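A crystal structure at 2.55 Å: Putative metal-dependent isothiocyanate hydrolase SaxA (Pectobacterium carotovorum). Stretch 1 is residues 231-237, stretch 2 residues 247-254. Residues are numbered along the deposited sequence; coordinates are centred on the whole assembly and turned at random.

Stretch 1 231-237: TRAELRE
Stretch 2 (247-254) KILIPADG

The contact joins the first turns of a helix to an extended segment that follows it in the same chain. Thr231 (phi/psi -104/144) occupies the N-cap position, although its side chain, with chi1 at -43° (m), makes no capping bond. Arg232 to Glu237 are helical, near -64/-40 except for Arg232 at -40/-53, and the helix continues beyond them. Its i to i-4 hydrogen bonds run from Leu235 N to Thr231 O (3.1 Å), Arg236 N to Arg232 O (3.2 Å) and Glu237 N to Ala233 O (3.0 Å). In the second stretch, Ile248 (-99/100) and Leu249 (-78/128) form a short strand; Ile250 (-130/82), Pro251 (-76/152), Ala252 (-73/167) and Asp253 (-69/119) prolong it as extended loop. The nearest CA atoms across the contact are those of Arg232 and Ile250, 7.0 Å apart, and the two stretches together bury 398 Å².

Ile250 is the centre of the contact, its CA-to-CB bond directed toward the helix. With chi1 at -43° (m) and chi2 at 173° (t), its branched side chain reaches several helix residues: CG2 lies 3.7 Å from Arg232 CG, while CD1 lies 3.6 Å from Arg236 N and 3.9 Å from Leu235 CD2. A buried isoleucine suits this place because its branched apolar side chain packs against Arg232, Leu235 and Arg236. Leu235, also buried and pointing toward the other stretch, adopts chi1 -172° (t) and chi2 67° (p). Its CD2 also comes within 4.3 Å of CG2 of Ile248, whose chi angles are -47° and -48° (both m). Between Ile248 and Ile250, Leu249 turns its CA-to-CB bond away, as alternation along a strand would have it.

The CA-to-CB bonds of two arginines point sideways, yet the ends of the side chains come nearer to the other stretch. Arg232 does so by a path with two torsions between wells: chi1 -118°, chi2 71° (p), chi3 130° and chi4 157°. Its aliphatic part packs on Ile250 while its guanidinium reaches Asp253. There NH1 meets OD1 at 2.7 Å in a salt bridge; the N-H...O angle of 119° makes the hydrogen bond weak. Asp253, likewise sideways at CA-to-CB with its end coming nearer, uses chi1 -74° (m) and chi2 19°, and its OD1 lies at the edge of the guanidinium. Pro251 O lies over one face, 3.1 Å from Arg232 NH1, at an angle too poor for a hydrogen bond.

Arg236 is more exposed, with chi1 -175° (t), chi2 140° (between wells), chi3 -73° (m) and chi4 163°. These angles bring NH2 to 3.6 Å from Ile250 CB, a contact between the guanidinium and an apolar side chain. Ile248 O lies at the edge of the group but 4.0 Å from NH2, and a water bridges the gap: it accepts from Arg236 NE at 2.9 Å and donates to Ile248 O at 2.8 Å.

Gly254 ends the segment at 100/-11, where a CB would jam against the preceding carbonyl oxygen.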

# COMPACT_ATOMS: atom_id res chain seq x y z
N THR B 231 10.77 -23.53 7.80
CA THR B 231 10.46 -24.64 8.71
C THR B 231 10.26 -24.13 10.14
O THR B 231 10.93 -23.19 10.56
CB THR B 231 11.60 -25.69 8.69
OG1 THR B 231 12.03 -25.90 7.34
CG2 THR B 231 11.14 -27.03 9.26
N ARG B 232 9.33 -24.75 10.87
CA ARG B 232 9.15 -24.55 12.33
C ARG B 232 10.48 -24.45 13.08
O ARG B 232 10.70 -23.49 13.83
CB ARG B 232 8.33 -25.71 12.95
CG ARG B 232 6.99 -25.34 13.58
CD ARG B 232 5.91 -24.95 12.58
NE ARG B 232 4.64 -25.67 12.81
CZ ARG B 232 3.43 -25.27 12.42
NH1 ARG B 232 2.37 -26.03 12.69
NH2 ARG B 232 3.24 -24.12 11.76
N ALA B 233 11.33 -25.44 12.87
CA ALA B 233 12.64 -25.53 13.51
C ALA B 233 13.58 -24.37 13.17
O ALA B 233 14.33 -23.92 14.04
CB ALA B 233 13.31 -26.86 13.16
N GLU B 234 13.54 -23.90 11.93
CA GLU B 234 14.37 -22.78 11.49
C GLU B 234 13.96 -21.46 12.16
O GLU B 234 14.83 -20.68 12.55
CB GLU B 234 14.33 -22.61 9.96
CG GLU B 234 15.48 -21.77 9.41
CD GLU B 234 15.25 -21.24 8.00
OE1 GLU B 234 14.36 -21.74 7.29
OE2 GLU B 234 15.99 -20.31 7.60
N LEU B 235 12.66 -21.21 12.26
CA LEU B 235 12.14 -19.97 12.87
C LEU B 235 12.41 -19.90 14.37
O LEU B 235 12.70 -18.83 14.90
CB LEU B 235 10.64 -19.81 12.61
CG LEU B 235 9.99 -18.48 13.03
CD1 LEU B 235 10.52 -17.32 12.19
CD2 LEU B 235 8.48 -18.56 12.93
N ARG B 236 12.29 -21.04 15.06
CA ARG B 236 12.66 -21.14 16.47
C ARG B 236 14.17 -20.92 16.65
O ARG B 236 14.58 -20.19 17.56
CB ARG B 236 12.25 -22.50 17.05
CG ARG B 236 12.50 -22.64 18.55
CD ARG B 236 11.36 -23.38 19.24
NE ARG B 236 10.15 -22.54 19.34
CZ ARG B 236 8.92 -22.99 19.58
NH1 ARG B 236 8.66 -24.29 19.76
NH2 ARG B 236 7.92 -22.11 19.65
N GLU B 237 14.97 -21.53 15.78
CA GLU B 237 16.43 -21.32 15.76
C GLU B 237 16.80 -19.85 15.49
O GLU B 237 17.77 -19.34 16.05
CB GLU B 237 17.08 -22.24 14.71
CG GLU B 237 18.61 -22.26 14.71
CD GLU B 237 19.19 -23.21 13.68
OE1 GLU B 237 20.43 -23.19 13.49
OE2 GLU B 237 18.43 -23.98 13.05
N LYS B 247 8.86 -14.62 22.88
CA LYS B 247 7.88 -13.72 22.25
C LYS B 247 7.38 -14.21 20.88
O LYS B 247 6.37 -13.69 20.39
CB LYS B 247 8.46 -12.31 22.12
CG LYS B 247 8.38 -11.50 23.41
CD LYS B 247 8.82 -10.06 23.20
CE LYS B 247 8.36 -9.18 24.34
NZ LYS B 247 6.89 -8.91 24.32
N ILE B 248 8.07 -15.16 20.26
CA ILE B 248 7.62 -15.77 19.00
C ILE B 248 6.92 -17.10 19.28
O ILE B 248 7.57 -18.12 19.52
CB ILE B 248 8.80 -15.99 18.00
CG1 ILE B 248 9.69 -14.74 17.89
CG2 ILE B 248 8.27 -16.39 16.62
CD1 ILE B 248 8.96 -13.43 17.70
N LEU B 249 5.59 -17.06 19.27
CA LEU B 249 4.77 -18.27 19.39
C LEU B 249 4.74 -18.99 18.04
O LEU B 249 4.44 -18.38 17.01
CB LEU B 249 3.34 -17.94 19.84
CG LEU B 249 3.06 -17.88 21.35
CD1 LEU B 249 2.98 -19.28 21.95
CD2 LEU B 249 4.08 -17.03 22.09
N ILE B 250 5.07 -20.29 18.05
CA ILE B 250 5.08 -21.11 16.83
C ILE B 250 4.28 -22.38 17.12
O ILE B 250 4.84 -23.42 17.44
CB ILE B 250 6.53 -21.45 16.37
CG1 ILE B 250 7.46 -20.24 16.48
CG2 ILE B 250 6.50 -21.95 14.93
CD1 ILE B 250 8.91 -20.55 16.20
N PRO B 251 2.94 -22.29 17.01
CA PRO B 251 2.08 -23.37 17.47
C PRO B 251 2.07 -24.58 16.54
O PRO B 251 2.25 -24.43 15.32
CB PRO B 251 0.70 -22.72 17.48
CG PRO B 251 0.75 -21.79 16.32
CD PRO B 251 2.16 -21.26 16.29
N ALA B 252 1.83 -25.75 17.12
CA ALA B 252 1.60 -26.97 16.34
C ALA B 252 0.21 -26.91 15.70
O ALA B 252 -0.61 -26.06 16.05
CB ALA B 252 1.72 -28.20 17.23
N ASP B 253 -0.03 -27.81 14.76
CA ASP B 253 -1.36 -27.96 14.17
C ASP B 253 -2.30 -28.54 15.22
O ASP B 253 -2.06 -29.64 15.74
CB ASP B 253 -1.31 -28.87 12.93
CG ASP B 253 -0.68 -28.18 11.73
OD1 ASP B 253 0.03 -27.17 11.90
OD2 ASP B 253 -0.92 -28.65 10.60
N GLY B 254 -3.35 -27.79 15.56
CA GLY B 254 -4.31 -28.17 16.60
C GLY B 254 -4.12 -27.50 17.96
O GLY B 254 -5.00 -27.61 18.82
O HOH W 1 9.94 -19.64 19.71